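Local coordinates for type III secretion system effector protein ExoU (Pseudomonas fluorescens, PDB 4QMK) that probably acts as a patatin-like phospholipase toxin, injected by type III secretion and brought to the plasma membrane by a domain that binds phosphatidylinositol 4,5-bisphosphate, at residues L69-G74 with I79-M84; A87-D92 with G116-A121; L125-D130 with E409-L414; T384-S389 with Q415-Q420. One frame throughout, in Å; residues are numbered along the deposited sequence. Where two conformers were deposited one is given.

Interaction 1: L69-G74 with I79-M84; sequences LVLSGG and IAFPGM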
loop_
_atom_site.group_PDB
_atom_site.type_symbol
_atom_site.label_atom_id
_atom_site.label_comp_id
_atom_site.label_asym_id
_atom_site.label_seq_id
_atom_site.Cartn_x
_atom_site.Cartn_y
_atom_site.Cartn_z
ATOM N N LEU A 69 -11.604 23.222 9.760
ATOM C CA LEU A 69 -12.634 23.842 8.908
ATOM C C LEU A 69 -13.392 22.688 8.282
ATOM O O LEU A 69 -12.785 21.810 7.651
ATOM C CB LEU A 69 -11.982 24.699 7.845
ATOM C CG LEU A 69 -12.852 25.358 6.799
ATOM C CD1 LEU A 69 -13.944 26.247 7.393
ATOM C CD2 LEU A 69 -11.951 26.213 5.912
ATOM N N VAL A 70 -14.695 22.633 8.497
ATOM C CA VAL A 70 -15.473 21.535 7.946
ATOM C C VAL A 70 -16.431 22.084 6.925
ATOM O O VAL A 70 -17.268 22.908 7.270
ATOM C CB VAL A 70 -16.316 20.816 9.058
ATOM C CG1 VAL A 70 -17.090 19.661 8.482
ATOM C CG2 VAL A 70 -15.411 20.309 10.187
ATOM N N LEU A 71 -16.367 21.596 5.701
ATOM C CA LEU A 71 -17.308 22.043 4.607
ATOM C C LEU A 71 -18.332 20.965 4.255
ATOM O O LEU A 71 -17.986 19.980 3.635
ATOM C CB LEU A 71 -16.508 22.434 3.340
ATOM C CG LEU A 71 -15.338 23.385 3.600
ATOM C CD1 LEU A 71 -14.615 23.767 2.352
ATOM C CD2 LEU A 71 -15.849 24.640 4.258
ATOM N N SER A 72 -19.595 21.181 4.606
ATOM C CA SER A 72 -20.695 20.216 4.331
ATOM C C SER A 72 -21.288 20.580 3.016
ATOM O O SER A 72 -22.299 21.226 2.934
ATOM C CB SER A 72 -21.721 20.352 5.441
ATOM O OG SER A 72 -21.027 20.492 6.674
ATOM N N GLY A 73 -20.625 20.165 1.974
ATOM C CA GLY A 73 -20.824 20.742 0.668
ATOM C C GLY A 73 -22.032 20.461 -0.151
ATOM O O GLY A 73 -22.972 19.779 0.258
ATOM N N GLY A 74 -21.971 21.053 -1.340
ATOM C CA GLY A 74 -23.026 21.055 -2.358
ATOM C C GLY A 74 -22.301 21.703 -3.506
ATOM O O GLY A 74 -21.244 22.316 -3.317
ATOM N N ILE A 79 -20.857 28.163 -4.266
ATOM C CA ILE A 79 -20.417 29.404 -4.828
ATOM C C ILE A 79 -20.334 30.395 -3.728
ATOM O O ILE A 79 -19.679 31.401 -3.882
ATOM C CB ILE A 79 -21.348 29.886 -6.011
ATOM C CG1 ILE A 79 -20.869 31.216 -6.606
ATOM C CG2 ILE A 79 -22.793 30.077 -5.581
ATOM C CD1 ILE A 79 -19.482 31.097 -7.190
ATOM N N ALA A 80 -20.933 30.126 -2.582
ATOM C CA ALA A 80 -20.796 31.047 -1.416
ATOM C C ALA A 80 -19.460 30.907 -0.667
ATOM O O ALA A 80 -19.052 31.800 0.056
ATOM C CB ALA A 80 -21.940 30.815 -0.436
ATOM N N PHE A 81 -18.788 29.786 -0.809
ATOM C CA PHE A 81 -17.613 29.546 0.027
ATOM C C PHE A 81 -16.520 30.617 -0.047
ATOM O O PHE A 81 -15.809 30.853 0.936
ATOM C CB PHE A 81 -16.985 28.161 -0.287
ATOM C CG PHE A 81 -17.760 26.990 0.222
ATOM C CD1 PHE A 81 -18.291 26.995 1.489
ATOM C CD2 PHE A 81 -17.843 25.818 -0.526
ATOM C CE1 PHE A 81 -18.970 25.875 1.987
ATOM C CE2 PHE A 81 -18.476 24.691 -0.029
ATOM C CZ PHE A 81 -19.046 24.727 1.226
ATOM N N PRO A 82 -16.338 31.232 -1.218
ATOM C CA PRO A 82 -15.268 32.219 -1.293
ATOM C C PRO A 82 -15.358 33.302 -0.232
ATOM O O PRO A 82 -14.330 33.677 0.337
ATOM C CB PRO A 82 -15.430 32.787 -2.692
ATOM C CG PRO A 82 -15.859 31.608 -3.482
ATOM C CD PRO A 82 -16.841 30.897 -2.562
ATOM N N GLY A 83 -16.554 33.774 0.074
ATOM C CA GLY A 83 -16.686 34.767 1.151
ATOM C C GLY A 83 -16.256 34.197 2.531
ATOM O O GLY A 83 -15.667 34.906 3.387
ATOM N N MET A 84 -16.535 32.921 2.745
ATOM C CA MET A 84 -16.128 32.300 3.983
ATOM C C MET A 84 -14.583 32.338 4.091
ATOM O O MET A 84 -14.022 32.627 5.167
ATOM C CB MET A 84 -16.725 30.898 4.048
ATOM C CG MET A 84 -16.341 30.089 5.247
ATOM S SD MET A 84 -14.845 29.169 4.957
ATOM C CE MET A 84 -15.458 28.103 3.652
#
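Met84 N lies 2.8 Å from Phe81 O, a weak bond near the start of helix 81-90, and the side chains of these two residues carry the contact with strand 68-72. No hydrogen bond crosses between the segments, and the meeting is wholly apolar. Met84 CG stands anti to the backbone N (chi1 177°), after which bends at the next two torsions fold the thioether toward the strand. The sulfur SD comes to 3.9 Å from Leu69 CD1, and the methyl CE sits 3.5 Å from Leu71 CD2. A flexible thioether suits this place, since one chain touches two leucines whose side chains leave the strand on the same side. Strand 68-72, helix 81-90 and strand 99-103 make up a beta-alpha-beta unit of the patatin-like alpha/beta fold, and the leucines are the strand's share of the hydrophobic layer between sheet and helix. Phe81 meets the same strand nearer its end. Its CZ lies 4.0 Å from Leu71 CB and its CE1 4.1 Å from Leu71 CD2, the leucine approaching the ring obliquely. Beyond it, Gly73 CA faces the ring edge, 4.4 Å from Phe81 CZ. Gly73 and Gly74 begin the glycine-rich segment that in patatin-like phospholipases builds the oxyanion hole, a role they probably share here. Phe337 meets Phe81 with the ring planes about 60° apart, and Val335 of the neighbouring parallel strand touches Leu69, Leu71 and Phe81.

Interaction 2: A87-D92 with G116-A121; sequences ALEEAD and GMDAKA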
loop_
_atom_site.group_PDB
_atom_site.type_symbol
_atom_site.label_atom_id
_atom_site.label_comp_id
_atom_site.label_asym_id
_atom_site.label_seq_id
_atom_site.Cartn_x
_atom_site.Cartn_y
_atom_site.Cartn_z
ATOM N N ALA A 87 -13.358 35.976 4.799
ATOM C CA ALA A 87 -13.543 36.220 6.250
ATOM C C ALA A 87 -12.468 35.582 7.094
ATOM O O ALA A 87 -11.986 36.200 8.008
ATOM C CB ALA A 87 -14.895 35.713 6.707
ATOM N N LEU A 88 -12.079 34.344 6.800
ATOM C CA LEU A 88 -11.009 33.713 7.602
ATOM C C LEU A 88 -9.656 34.417 7.478
ATOM O O LEU A 88 -8.990 34.677 8.478
ATOM C CB LEU A 88 -10.839 32.246 7.255
ATOM C CG LEU A 88 -11.941 31.352 7.797
ATOM C CD1 LEU A 88 -11.824 29.988 7.148
ATOM C CD2 LEU A 88 -11.855 31.232 9.300
ATOM N N GLU A 89 -9.287 34.757 6.252
ATOM C CA GLU A 89 -7.980 35.331 5.960
ATOM C C GLU A 89 -7.904 36.753 6.480
ATOM O O GLU A 89 -6.969 37.119 7.191
ATOM C CB GLU A 89 -7.745 35.293 4.453
ATOM C CG GLU A 89 -6.295 35.192 4.031
ATOM C CD GLU A 89 -6.167 35.200 2.519
ATOM O OE1 GLU A 89 -6.457 36.255 1.899
ATOM O OE2 GLU A 89 -5.759 34.160 1.953
ATOM N N GLU A 90 -8.907 37.550 6.130
ATOM C CA GLU A 90 -9.016 38.952 6.584
ATOM C C GLU A 90 -9.002 39.096 8.124
ATOM O O GLU A 90 -8.753 40.157 8.646
ATOM C CB GLU A 90 -10.258 39.570 5.956
ATOM C CG GLU A 90 -11.082 40.487 6.834
ATOM C CD GLU A 90 -12.456 40.713 6.218
ATOM O OE1 GLU A 90 -12.513 40.796 4.949
ATOM O OE2 GLU A 90 -13.472 40.759 6.990
ATOM N N ALA A 91 -9.267 38.013 8.841
ATOM C CA ALA A 91 -9.177 38.005 10.287
ATOM C C ALA A 91 -7.920 37.266 10.768
ATOM O O ALA A 91 -7.813 36.938 11.942
ATOM C CB ALA A 91 -10.416 37.347 10.857
ATOM N N ASP A 92 -6.967 37.027 9.862
ATOM C CA ASP A 92 -5.757 36.250 10.161
ATOM C C ASP A 92 -6.072 34.939 10.882
ATOM O O ASP A 92 -5.275 34.449 11.710
ATOM C CB ASP A 92 -4.758 37.079 10.983
ATOM C CG ASP A 92 -3.867 37.947 10.126
ATOM O OD1 ASP A 92 -3.853 37.808 8.875
ATOM O OD2 ASP A 92 -3.134 38.771 10.710
ATOM N N GLY A 116 -3.454 25.088 -0.058
ATOM C CA GLY A 116 -2.878 26.393 0.214
ATOM C C GLY A 116 -3.339 27.504 -0.696
ATOM O O GLY A 116 -2.688 28.500 -0.759
ATOM N N MET A 117 -4.465 27.347 -1.379
ATOM C CA MET A 117 -4.991 28.433 -2.173
ATOM C C MET A 117 -5.476 29.527 -1.251
ATOM O O MET A 117 -6.258 29.257 -0.355
ATOM C CB MET A 117 -6.154 27.979 -3.101
ATOM C CG MET A 117 -5.695 27.210 -4.318
ATOM S SD MET A 117 -6.946 26.972 -5.615
ATOM C CE MET A 117 -7.713 28.571 -5.647
ATOM N N ASP A 118 -5.080 30.772 -1.525
ATOM C CA ASP A 118 -5.549 31.941 -0.780
ATOM C C ASP A 118 -6.964 32.377 -1.241
ATOM O O ASP A 118 -7.511 31.881 -2.224
ATOM C CB ASP A 118 -4.519 33.102 -0.822
ATOM C CG ASP A 118 -4.480 33.882 -2.173
ATOM O OD1 ASP A 118 -5.360 33.776 -3.065
ATOM O OD2 ASP A 118 -3.509 34.664 -2.332
ATOM N N ALA A 119 -7.527 33.340 -0.540
ATOM C CA ALA A 119 -8.890 33.743 -0.772
ATOM C C ALA A 119 -9.132 34.238 -2.180
ATOM O O ALA A 119 -10.129 33.889 -2.825
ATOM C CB ALA A 119 -9.292 34.802 0.252
ATOM N N LYS A 120 -8.222 35.056 -2.655
ATOM C CA LYS A 120 -8.364 35.672 -3.946
ATOM C C LYS A 120 -8.319 34.637 -5.079
ATOM O O LYS A 120 -9.233 34.576 -5.892
ATOM C CB LYS A 120 -7.309 36.754 -4.021
ATOM C CG LYS A 120 -7.228 37.426 -2.638
ATOM C CD LYS A 120 -7.119 38.946 -2.693
ATOM C CE LYS A 120 -7.282 39.562 -1.310
ATOM N NZ LYS A 120 -7.158 41.039 -1.367
ATOM N N ALA A 121 -7.282 33.801 -5.093
ATOM C CA ALA A 121 -7.160 32.731 -6.085
ATOM C C ALA A 121 -8.404 31.858 -6.030
ATOM O O ALA A 121 -9.051 31.610 -7.050
ATOM C CB ALA A 121 -5.923 31.901 -5.790
#
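An N-cap and a glutamate from another helix meet at the start of helix 119-127, where Asp118 and Glu89 serve different backbone N-H groups of the first turn. Asp118 is the N-cap residue: its OD1 accepts from Ala121 N at 2.8 Å, nearly straight at 169°. Its chi1 of 76° places CG between the backbone N and the carbonyl carbon, which turns the carboxylate back over the turn it caps. Glu89 arrives from the last turn of helix 81-90, its chain extended beyond CG, and OE2 takes the N-H of Ala119 over 3.2 Å. The donor stands above the carboxylate plane rather than in it. Glutamate suits the gap, the CA atoms of Glu89 and Ala119 being 7.0 Å apart: it is long enough to span it and ends in an acceptor for a helix-start N-H. Alanine suits the receiving position: its small CB packs against the carboxylate, 3.6 Å from Glu89 OE1. The two carboxylates are turned steeply against each other, with Glu89 OE2 4.9 Å from Asp118 OD2; the positive end of the helix dipole probably eases their like charges. Just beyond Glu89, positive-phi Asp92 closes helix 81-90 in a Schellman motif. Gly116 does the same for helix 107-114, and Met117 alone separates that Schellman glycine from the aspartate N-cap of helix 119-127, to which helix 81-90 adds a further acceptor.

Interaction 3: L125-D130 with E409-L414; sequences LSNNLD and EQKQHL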
loop_
_atom_site.group_PDB
_atom_site.type_symbol
_atom_site.label_atom_id
_atom_site.label_comp_id
_atom_site.label_asym_id
_atom_site.label_seq_id
_atom_site.Cartn_x
_atom_site.Cartn_y
_atom_site.Cartn_z
ATOM N N LEU A 125 -11.105 31.288 -9.048
ATOM C CA LEU A 125 -11.303 29.964 -9.570
ATOM C C LEU A 125 -12.741 29.479 -9.395
ATOM O O LEU A 125 -13.267 28.805 -10.266
ATOM C CB LEU A 125 -10.306 29.019 -8.897
ATOM C CG LEU A 125 -10.228 27.537 -9.304
ATOM C CD1 LEU A 125 -8.923 26.954 -8.788
ATOM C CD2 LEU A 125 -11.399 26.739 -8.762
ATOM N N SER A 126 -13.385 29.843 -8.293
ATOM C CA SER A 126 -14.752 29.404 -8.021
ATOM C C SER A 126 -15.782 30.059 -8.914
ATOM O O SER A 126 -16.835 29.479 -9.209
ATOM C CB SER A 126 -15.135 29.669 -6.559
ATOM O OG SER A 126 -14.425 28.815 -5.699
ATOM N N ASN A 127 -15.510 31.294 -9.305
ATOM C CA ASN A 127 -16.429 32.031 -10.192
ATOM C C ASN A 127 -16.406 31.507 -11.610
ATOM O O ASN A 127 -17.418 31.590 -12.298
ATOM C CB ASN A 127 -16.108 33.511 -10.168
ATOM C CG ASN A 127 -16.389 34.136 -8.825
ATOM O OD1 ASN A 127 -17.377 33.809 -8.182
ATOM N ND2 ASN A 127 -15.544 35.062 -8.413
ATOM N N ASN A 128 -15.267 30.918 -12.005
ATOM C CA ASN A 128 -15.054 30.396 -13.366
ATOM C C ASN A 128 -15.305 28.910 -13.526
ATOM O O ASN A 128 -15.060 28.361 -14.593
ATOM C CB ASN A 128 -13.599 30.636 -13.780
ATOM C CG ASN A 128 -13.206 32.097 -13.730
ATOM O OD1 ASN A 128 -14.051 32.981 -13.590
ATOM N ND2 ASN A 128 -11.911 32.361 -13.874
ATOM N N LEU A 129 -15.802 28.254 -12.495
ATOM C CA LEU A 129 -15.907 26.805 -12.552
ATOM C C LEU A 129 -16.905 26.201 -13.482
ATOM O O LEU A 129 -16.552 25.252 -14.198
ATOM C CB LEU A 129 -16.092 26.178 -11.173
ATOM C CG LEU A 129 -14.821 25.643 -10.515
ATOM C CD1 LEU A 129 -15.231 24.783 -9.321
ATOM C CD2 LEU A 129 -13.976 24.818 -11.478
ATOM N N ASP A 130 -18.144 26.682 -13.476
ATOM C CA ASP A 130 -19.158 26.089 -14.350
ATOM C C ASP A 130 -19.279 24.604 -13.950
ATOM O O ASP A 130 -18.982 23.685 -14.725
ATOM C CB ASP A 130 -18.756 26.266 -15.837
ATOM C CG ASP A 130 -19.760 25.650 -16.807
ATOM O OD1 ASP A 130 -20.894 25.346 -16.396
ATOM O OD2 ASP A 130 -19.409 25.463 -17.986
ATOM N N GLU A 409 -22.328 39.450 -10.623
ATOM C CA GLU A 409 -22.773 40.318 -9.568
ATOM C C GLU A 409 -23.502 39.519 -8.476
ATOM O O GLU A 409 -23.382 39.829 -7.301
ATOM C CB GLU A 409 -23.709 41.398 -10.127
ATOM C CG GLU A 409 -23.714 42.638 -9.262
ATOM C CD GLU A 409 -24.846 43.612 -9.555
ATOM O OE1 GLU A 409 -25.384 43.655 -10.693
ATOM O OE2 GLU A 409 -25.170 44.375 -8.621
ATOM N N GLN A 410 -24.278 38.519 -8.891
ATOM C CA GLN A 410 -25.033 37.673 -7.964
ATOM C C GLN A 410 -24.092 36.813 -7.101
ATOM O O GLN A 410 -24.303 36.680 -5.904
ATOM C CB GLN A 410 -26.015 36.797 -8.711
ATOM C CG GLN A 410 -27.242 37.569 -9.122
ATOM C CD GLN A 410 -28.182 36.798 -10.052
ATOM O OE1 GLN A 410 -27.751 36.160 -11.031
ATOM N NE2 GLN A 410 -29.471 36.870 -9.759
ATOM N N LYS A 411 -23.061 36.259 -7.737
ATOM C CA LYS A 411 -22.016 35.518 -7.053
ATOM C C LYS A 411 -21.269 36.418 -6.052
ATOM O O LYS A 411 -20.988 36.019 -4.926
ATOM C CB LYS A 411 -21.021 34.930 -8.070
ATOM C CG LYS A 411 -21.649 33.942 -9.048
ATOM C CD LYS A 411 -20.610 33.246 -9.926
ATOM C CE LYS A 411 -21.297 32.447 -11.032
ATOM N NZ LYS A 411 -20.287 31.822 -11.935
ATOM N N GLN A 412 -20.942 37.619 -6.507
ATOM C CA GLN A 412 -20.231 38.622 -5.724
ATOM C C GLN A 412 -21.081 38.981 -4.510
ATOM O O GLN A 412 -20.569 39.183 -3.431
ATOM C CB GLN A 412 -19.975 39.863 -6.638
ATOM C CG GLN A 412 -18.709 40.701 -6.370
ATOM C CD GLN A 412 -18.256 41.546 -7.618
ATOM O OE1 GLN A 412 -18.170 41.026 -8.764
ATOM N NE2 GLN A 412 -17.941 42.835 -7.393
ATOM N N HIS A 413 -22.388 39.032 -4.683
ATOM C CA HIS A 413 -23.269 39.383 -3.584
ATOM C C HIS A 413 -23.390 38.248 -2.510
ATOM O O HIS A 413 -23.330 38.502 -1.292
ATOM C CB HIS A 413 -24.672 39.742 -4.071
ATOM C CG HIS A 413 -25.599 40.075 -2.932
ATOM N ND1 HIS A 413 -25.561 41.294 -2.277
ATOM C CD2 HIS A 413 -26.487 39.308 -2.244
ATOM C CE1 HIS A 413 -26.417 41.279 -1.267
ATOM N NE2 HIS A 413 -26.993 40.087 -1.225
ATOM N N LEU A 414 -23.579 37.022 -2.987
ATOM C CA LEU A 414 -23.749 35.888 -2.123
ATOM C C LEU A 414 -22.465 35.689 -1.333
ATOM O O LEU A 414 -22.485 35.491 -0.108
ATOM C CB LEU A 414 -24.087 34.660 -2.938
ATOM C CG LEU A 414 -24.784 33.600 -2.117
ATOM C CD1 LEU A 414 -26.197 34.056 -1.803
ATOM C CD2 LEU A 414 -24.791 32.269 -2.853
#
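Lys411 reaches across to Asn127 with its whole length. CB starts 3.8 Å from Asn127 OD1, and the extended chain carries CD past the same oxygen at 3.7 Å. CE then comes within 4.2 Å of the backbone O of Asn127, and NZ donates to that oxygen at 2.9 Å. Long and flexible below a charged tip, lysine can lie against an amide oxygen and still bind a main-chain one. The bond is bent at the acceptor, with a C=O...N angle of 139°, and the donor is tilted 15° from the carbonyl plane. Asn127 is the last residue of helix 119-127, and Asn128 is the first to leave helical geometry, so the carbonyl lies at the helix's C-terminal end. A lysine ammonium is well placed there, since the partial negative charge of that end would be expected to favour it. The contact thus ties the end of helix 119-127, in the patatin-like part of the chain, to helix 408-431, which is far away in sequence. The Asn127 side chain runs past the lysine in the opposite direction. Its OD1 touches only the methylene part of Lys411 and takes its hydrogen bond from Gln415 NE2, one turn further along the lysine's own helix.

Interaction 4: T384-S389 with Q415-Q420; sequences TLPLNS and QAQARQ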
loop_
_atom_site.group_PDB
_atom_site.type_symbol
_atom_site.label_atom_id
_atom_site.label_comp_id
_atom_site.label_asym_id
_atom_site.label_seq_id
_atom_site.Cartn_x
_atom_site.Cartn_y
_atom_site.Cartn_z
ATOM N N THR A 384 -24.105 29.099 9.536
ATOM C CA THR A 384 -25.077 28.843 8.450
ATOM C C THR A 384 -25.084 29.979 7.425
ATOM O O THR A 384 -25.541 31.068 7.698
ATOM C CB THR A 384 -26.489 28.652 9.037
ATOM O OG1 THR A 384 -26.459 27.544 9.973
ATOM C CG2 THR A 384 -27.479 28.361 7.963
ATOM N N LEU A 385 -24.536 29.713 6.252
ATOM C CA LEU A 385 -24.431 30.720 5.236
ATOM C C LEU A 385 -25.829 30.975 4.678
ATOM O O LEU A 385 -26.512 30.053 4.298
ATOM C CB LEU A 385 -23.480 30.275 4.135
ATOM C CG LEU A 385 -22.052 29.933 4.543
ATOM C CD1 LEU A 385 -21.221 29.748 3.277
ATOM C CD2 LEU A 385 -21.424 31.008 5.418
ATOM N N PRO A 386 -26.259 32.235 4.659
ATOM C CA PRO A 386 -27.588 32.561 4.160
ATOM C C PRO A 386 -27.696 32.498 2.627
ATOM O O PRO A 386 -26.779 32.903 1.921
ATOM C CB PRO A 386 -27.777 34.001 4.630
ATOM C CG PRO A 386 -26.405 34.565 4.589
ATOM C CD PRO A 386 -25.498 33.440 5.022
ATOM N N LEU A 387 -28.823 32.004 2.135
ATOM C CA LEU A 387 -29.066 31.912 0.695
ATOM C C LEU A 387 -30.148 32.861 0.209
ATOM O O LEU A 387 -30.357 32.970 -0.988
ATOM C CB LEU A 387 -29.417 30.465 0.304
ATOM C CG LEU A 387 -28.234 29.494 0.429
ATOM C CD1 LEU A 387 -28.673 28.044 0.288
ATOM C CD2 LEU A 387 -27.153 29.836 -0.592
ATOM N N ASN A 388 -30.803 33.567 1.131
ATOM C CA ASN A 388 -31.925 34.441 0.802
ATOM C C ASN A 388 -31.818 35.860 1.389
ATOM O O ASN A 388 -31.606 36.031 2.602
ATOM C CB ASN A 388 -33.222 33.810 1.307
ATOM C CG ASN A 388 -34.436 34.640 0.955
ATOM O OD1 ASN A 388 -34.552 35.171 -0.159
ATOM N ND2 ASN A 388 -35.336 34.769 1.886
ATOM N N SER A 389 -31.986 36.867 0.524
ATOM C CA SER A 389 -31.928 38.289 0.920
ATOM C C SER A 389 -32.612 39.199 -0.131
ATOM O O SER A 389 -33.116 38.715 -1.148
ATOM C CB SER A 389 -30.457 38.730 1.106
ATOM O OG SER A 389 -29.712 38.641 -0.114
ATOM N N GLN A 415 -21.352 35.835 -2.036
ATOM C CA GLN A 415 -20.050 35.733 -1.406
ATOM C C GLN A 415 -19.874 36.784 -0.323
ATOM O O GLN A 415 -19.331 36.512 0.739
ATOM C CB GLN A 415 -18.957 35.830 -2.452
ATOM C CG GLN A 415 -18.947 34.603 -3.364
ATOM C CD GLN A 415 -18.060 34.756 -4.554
ATOM O OE1 GLN A 415 -17.413 35.781 -4.725
ATOM N NE2 GLN A 415 -17.993 33.712 -5.375
ATOM N N ALA A 416 -20.358 37.987 -0.575
ATOM C CA ALA A 416 -20.266 39.042 0.451
ATOM C C ALA A 416 -21.223 38.773 1.653
ATOM O O ALA A 416 -20.950 39.210 2.723
ATOM C CB ALA A 416 -20.520 40.418 -0.174
ATOM N N GLN A 417 -22.333 38.070 1.440
ATOM C CA GLN A 417 -23.235 37.701 2.525
ATOM C C GLN A 417 -22.569 36.666 3.443
ATOM O O GLN A 417 -22.671 36.727 4.672
ATOM C CB GLN A 417 -24.484 37.078 1.961
ATOM C CG GLN A 417 -25.361 38.048 1.228
ATOM C CD GLN A 417 -26.381 38.657 2.142
ATOM O OE1 GLN A 417 -26.280 39.829 2.527
ATOM N NE2 GLN A 417 -27.369 37.847 2.532
ATOM N N ALA A 418 -21.920 35.703 2.813
ATOM C CA ALA A 418 -21.192 34.696 3.514
ATOM C C ALA A 418 -20.066 35.321 4.341
ATOM O O ALA A 418 -19.865 34.980 5.530
ATOM C CB ALA A 418 -20.618 33.705 2.527
ATOM N N ARG A 419 -19.349 36.252 3.713
ATOM C CA ARG A 419 -18.215 36.916 4.351
ATOM C C ARG A 419 -18.666 37.573 5.629
ATOM O O ARG A 419 -18.024 37.411 6.694
ATOM C CB ARG A 419 -17.615 37.941 3.411
ATOM C CG ARG A 419 -16.423 38.711 3.951
ATOM C CD ARG A 419 -16.028 39.834 2.997
ATOM N NE ARG A 419 -14.729 40.415 3.323
ATOM C CZ ARG A 419 -13.876 40.917 2.426
ATOM N NH1 ARG A 419 -14.147 40.893 1.119
ATOM N NH2 ARG A 419 -12.716 41.410 2.836
ATOM N N GLN A 420 -19.770 38.297 5.536
ATOM C CA GLN A 420 -20.307 38.956 6.699
ATOM C C GLN A 420 -20.740 37.987 7.803
ATOM O O GLN A 420 -20.461 38.235 8.958
ATOM C CB GLN A 420 -21.490 39.796 6.321
ATOM C CG GLN A 420 -21.131 41.034 5.572
ATOM C CD GLN A 420 -22.349 41.861 5.272
ATOM O OE1 GLN A 420 -23.499 41.368 5.332
ATOM N NE2 GLN A 420 -22.117 43.129 4.938
HETATM O O HOH W 1 -27.847 35.794 0.851
#
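Gln417 has CG anti to the carbonyl carbon (chi1 -70°) and then a sharp bend at chi2 (-92°), which swings its amide toward Pro386 and Ser389. Helix 408-431 here packs against strand 382-389, near one edge of the mixed sheet of the patatin-like alpha/beta domain. Where strand and helix come closest, Leu385 and Ala418 have their CA atoms 5.4 Å apart. Such an approach suits an alanine, whose CB fits against both branches of the leucine, 4.0 Å from CD2 and 4.1 Å from CD1. Pro386 sits in the break of the strand, where a residue without an N-H is probably accommodated readily, and Pro386 CG lies 4.0 Å from Gln417 NE2 and 4.1 Å from Gln417 CB. The amide end of Gln417 lies against Ser389, NE2 being 3.5 Å from Ser389 CB. Ser389 OG is turned to the helix as well, but its hydrogen-bond partner is His413 NE2, one turn before Gln417. A long polar side chain therefore serves both purposes at this partly open border: its CB packs on the proline, and its amide finds a solvent partner. A water accepts from Gln417 NE2 at 2.7 Å and gives a weak, 3.3 Å bond to Pro386 O.

How the interactions relate
Interaction 1 is the buried one, apolar throughout, in the layer between the central sheet and helix 81-90; interaction 3 lies at the surface and depends on a lysine and a backbone carbonyl. Interactions 2 and 4 are partly buried and mixed: a glutamate at a helix start in one, leucine packing beside a water bridge in the other. Helix 81-90 serves interactions 1 and 2, helix 119-127 serves 2 and 3, and helix 408-431 serves 3 and 4. Ile79 CD1 packs on Asn127 and Lys411, while Ile79 O probably receives a hydrogen bond from Gln415 NE2, so interaction 1 adjoins both 3 and 4. Leu69 against Leu88 joins 1 to 2.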